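Local coordinates for protein MlnE (Bacillus amyloliquefaciens subsp. plantarum, PDB 5D2E) that serves as the N-terminal, NADP-binding B-type ketoreductase region of a polyketide synthase in the macrolactin assembly line, probably reducing beta-keto intermediates, at residues A466-Q478 / V497-L509. Residues are numbered along the deposited sequence; the frame is centred on the assembly and turned at random.
Sequences ALRHAGLELLSAQ and VISGDKDRISELL
Two backbone hydrogen bonds flank Leu472 and bridge it to Gly500. Asp501 N gives to Gly471 O at 3.2 Å, and Glu473 N gives to Ser499 O at 2.9 Å. This is a single beta bridge, made where 466-478 leaves its short helix. Gly471 ends that helix in a Schellman motif with positive phi. Neither Gly471 nor Gly500 carries a side chain where the two backbones come together, and the CA atoms of Leu472 and Gly500 lie only 4.2 Å apart.

Among side-chain polar contacts, Ser499 points its hydroxyl toward the extended backbone of 473-475. With OG anti to the backbone N (chi1 175°), it lies 3.1 Å from Glu473 O and 3.2 Å from Leu474 O, and the choice of acceptor is unsettled. The guanidinium of Arg504, its chain bent at chi2 and chi3, carries Ala470 O over one face, while His469 O sits at its edge, 2.9 Å from NH2. A salt bridge from NH1 to Glu507 OE2 holds the other amino group. Asp501 N-caps helix 502-509, its OD2 accepting from Arg504 N.

Apolar packing centres on Leu472, whose two methyls part: CD2 meets Ile505 CG1 at 3.7 Å and Ile498 CG2, whereas CD1 touches Leu508 CD2, the leucine crossing Ile505 and Leu508 at about right angles.

Strand 494-499 lies between strands 35-46 and 443-453. Leu475 bonds through its backbone to Leu451 and Asp453 of the latter and packs on Trp452, an NADP-binding residue. The contact thus ties the 466-478 connection to the end of strand 494-499 and to helix 502-509, with Leu475 extending the link to strand 443-453.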
# COMPACT_ATOMS: atom_id res chain seq x y z
N ALA A 466 18.32 16.18 3.66
CA ALA A 466 18.39 14.95 2.88
C ALA A 466 17.40 15.10 1.72
O ALA A 466 17.75 15.06 0.53
CB ALA A 466 18.02 13.76 3.76
N LEU A 467 16.14 15.26 2.14
CA LEU A 467 15.02 15.79 1.37
C LEU A 467 15.40 17.08 0.61
O LEU A 467 14.85 17.38 -0.46
CB LEU A 467 13.93 16.12 2.39
CG LEU A 467 12.48 16.41 2.04
CD1 LEU A 467 11.70 15.12 1.88
CD2 LEU A 467 11.83 17.26 3.12
N ARG A 468 16.34 17.82 1.20
CA ARG A 468 16.97 19.03 0.63
C ARG A 468 17.54 18.76 -0.75
O ARG A 468 17.15 19.40 -1.74
CB ARG A 468 18.10 19.53 1.56
CG ARG A 468 17.68 20.45 2.70
CD ARG A 468 16.63 19.87 3.65
NE ARG A 468 15.58 20.85 3.89
CZ ARG A 468 14.53 21.10 3.09
NH1 ARG A 468 14.34 20.43 1.96
NH2 ARG A 468 13.66 22.03 3.41
N HIS A 469 18.48 17.81 -0.80
CA HIS A 469 19.17 17.41 -2.02
C HIS A 469 18.17 16.99 -3.10
O HIS A 469 18.39 17.26 -4.29
CB HIS A 469 20.14 16.26 -1.71
CG HIS A 469 21.17 16.00 -2.78
ND1 HIS A 469 21.41 14.73 -3.28
CD2 HIS A 469 22.01 16.83 -3.44
CE1 HIS A 469 22.36 14.80 -4.20
NE2 HIS A 469 22.74 16.06 -4.32
N ALA A 470 17.07 16.36 -2.67
CA ALA A 470 16.04 15.87 -3.59
C ALA A 470 15.32 16.98 -4.35
O ALA A 470 14.87 16.76 -5.46
CB ALA A 470 15.05 14.98 -2.84
N GLY A 471 15.23 18.19 -3.80
CA GLY A 471 14.37 19.25 -4.36
C GLY A 471 12.94 19.20 -3.81
O GLY A 471 11.98 19.72 -4.40
N LEU A 472 12.80 18.55 -2.66
CA LEU A 472 11.50 18.43 -2.02
C LEU A 472 11.49 19.33 -0.80
O LEU A 472 12.52 19.78 -0.35
CB LEU A 472 11.25 16.98 -1.63
CG LEU A 472 11.30 15.96 -2.78
CD1 LEU A 472 11.27 14.50 -2.30
CD2 LEU A 472 10.14 16.20 -3.70
N GLU A 473 10.30 19.60 -0.30
CA GLU A 473 10.09 20.45 0.85
C GLU A 473 9.05 19.80 1.70
O GLU A 473 8.22 19.06 1.19
CB GLU A 473 9.57 21.81 0.40
CG GLU A 473 10.65 22.66 -0.26
CD GLU A 473 10.12 23.98 -0.80
OE1 GLU A 473 9.42 24.71 -0.06
OE2 GLU A 473 10.42 24.26 -1.98
N LEU A 474 9.03 20.12 2.97
CA LEU A 474 7.99 19.69 3.85
C LEU A 474 6.67 20.32 3.42
O LEU A 474 6.63 21.43 2.88
CB LEU A 474 8.31 20.04 5.30
CG LEU A 474 9.47 19.33 6.00
CD1 LEU A 474 9.76 20.01 7.34
CD2 LEU A 474 9.17 17.87 6.25
N LEU A 475 5.59 19.59 3.63
CA LEU A 475 4.26 20.09 3.34
C LEU A 475 3.76 20.87 4.57
O LEU A 475 3.64 20.33 5.65
CB LEU A 475 3.33 18.89 3.05
CG LEU A 475 1.85 19.15 2.72
CD1 LEU A 475 1.72 19.93 1.45
CD2 LEU A 475 1.08 17.83 2.60
N SER A 476 3.41 22.14 4.40
CA SER A 476 2.92 22.92 5.53
C SER A 476 1.50 22.53 5.82
O SER A 476 0.79 22.05 4.93
CB SER A 476 3.00 24.43 5.18
OG SER A 476 2.03 24.85 4.23
N ALA A 477 1.06 22.79 7.05
CA ALA A 477 -0.31 22.52 7.48
C ALA A 477 -1.36 23.05 6.51
O ALA A 477 -2.29 22.33 6.14
CB ALA A 477 -0.56 23.12 8.86
N GLN A 478 -1.25 24.31 6.12
CA GLN A 478 -2.22 24.90 5.22
C GLN A 478 -2.20 24.32 3.82
O GLN A 478 -3.21 24.16 3.21
CB GLN A 478 -2.04 26.43 5.15
CG GLN A 478 -2.56 27.10 6.44
CD GLN A 478 -4.04 26.84 6.64
OE1 GLN A 478 -4.85 27.10 5.74
NE2 GLN A 478 -4.40 26.30 7.78
N VAL A 497 0.27 13.47 -3.07
CA VAL A 497 0.59 14.87 -2.83
C VAL A 497 2.09 14.93 -2.67
O VAL A 497 2.63 14.21 -1.84
CB VAL A 497 -0.11 15.43 -1.59
CG1 VAL A 497 0.32 16.90 -1.40
CG2 VAL A 497 -1.65 15.35 -1.64
N ILE A 498 2.75 15.70 -3.53
CA ILE A 498 4.18 15.89 -3.50
C ILE A 498 4.51 17.41 -3.41
O ILE A 498 4.01 18.23 -4.19
CB ILE A 498 4.88 15.27 -4.71
CG1 ILE A 498 4.36 13.82 -4.96
CG2 ILE A 498 6.38 15.22 -4.46
CD1 ILE A 498 5.01 13.20 -6.14
N SER A 499 5.35 17.74 -2.44
CA SER A 499 5.69 19.14 -2.07
C SER A 499 7.16 19.43 -2.47
O SER A 499 8.09 18.75 -2.01
CB SER A 499 5.44 19.32 -0.57
OG SER A 499 5.87 20.61 -0.14
N GLY A 500 7.32 20.40 -3.35
CA GLY A 500 8.63 20.81 -3.86
C GLY A 500 8.58 21.45 -5.23
O GLY A 500 7.53 21.92 -5.70
N ASP A 501 9.71 21.38 -5.93
CA ASP A 501 9.81 21.97 -7.26
C ASP A 501 9.32 21.01 -8.32
O ASP A 501 9.78 19.85 -8.36
CB ASP A 501 11.27 22.31 -7.60
CG ASP A 501 11.42 22.77 -9.05
OD1 ASP A 501 10.97 23.90 -9.36
OD2 ASP A 501 11.94 22.00 -9.88
N LYS A 502 8.45 21.49 -9.21
CA LYS A 502 7.80 20.62 -10.21
C LYS A 502 8.77 19.81 -11.08
O LYS A 502 8.51 18.63 -11.39
CB LYS A 502 6.70 21.37 -11.03
CG LYS A 502 7.11 22.39 -12.11
CD LYS A 502 7.88 23.64 -11.62
CE LYS A 502 7.27 24.41 -10.43
NZ LYS A 502 5.96 25.07 -10.67
N ASP A 503 9.89 20.39 -11.46
CA ASP A 503 10.79 19.72 -12.41
C ASP A 503 11.65 18.70 -11.67
O ASP A 503 11.88 17.58 -12.13
CB ASP A 503 11.64 20.74 -13.18
CG ASP A 503 10.79 21.77 -13.93
OD1 ASP A 503 9.78 21.38 -14.50
OD2 ASP A 503 11.10 22.98 -13.92
N ARG A 504 12.08 19.09 -10.48
CA ARG A 504 12.80 18.18 -9.61
C ARG A 504 11.93 16.94 -9.36
O ARG A 504 12.38 15.78 -9.46
CB ARG A 504 13.15 18.87 -8.29
CG ARG A 504 13.89 20.21 -8.45
CD ARG A 504 15.31 20.08 -9.02
NE ARG A 504 16.17 19.50 -8.00
CZ ARG A 504 16.65 18.26 -8.00
NH1 ARG A 504 16.42 17.43 -9.01
NH2 ARG A 504 17.41 17.86 -6.98
N ILE A 505 10.65 17.18 -9.11
CA ILE A 505 9.74 16.09 -8.82
C ILE A 505 9.55 15.24 -10.07
O ILE A 505 9.53 14.02 -10.02
CB ILE A 505 8.40 16.61 -8.35
CG1 ILE A 505 8.56 17.18 -6.94
CG2 ILE A 505 7.39 15.47 -8.38
CD1 ILE A 505 7.47 18.16 -6.53
N SER A 506 9.39 15.89 -11.20
CA SER A 506 9.26 15.14 -12.44
C SER A 506 10.43 14.18 -12.71
O SER A 506 10.21 13.09 -13.26
CB SER A 506 9.11 16.09 -13.60
OG SER A 506 9.47 15.38 -14.76
N GLU A 507 11.64 14.56 -12.32
CA GLU A 507 12.82 13.69 -12.52
C GLU A 507 12.73 12.49 -11.58
O GLU A 507 12.89 11.32 -11.97
CB GLU A 507 14.12 14.45 -12.22
CG GLU A 507 14.42 15.58 -13.20
CD GLU A 507 15.21 16.71 -12.55
OE1 GLU A 507 14.81 17.88 -12.71
OE2 GLU A 507 16.21 16.43 -11.85
N LEU A 508 12.44 12.81 -10.34
CA LEU A 508 12.24 11.82 -9.35
C LEU A 508 11.19 10.80 -9.77
O LEU A 508 11.28 9.62 -9.42
CB LEU A 508 11.83 12.52 -8.08
CG LEU A 508 11.70 11.67 -6.84
CD1 LEU A 508 13.05 11.11 -6.41
CD2 LEU A 508 11.11 12.57 -5.77
N LEU A 509 10.18 11.22 -10.53
CA LEU A 509 9.14 10.30 -10.96
C LEU A 509 9.42 9.60 -12.29
O LEU A 509 8.76 8.63 -12.61
CB LEU A 509 7.80 11.02 -11.07
CG LEU A 509 7.16 11.58 -9.79
CD1 LEU A 509 5.85 12.25 -10.11
CD2 LEU A 509 6.92 10.48 -8.79
O HOH W 1 7.23 16.33 -0.74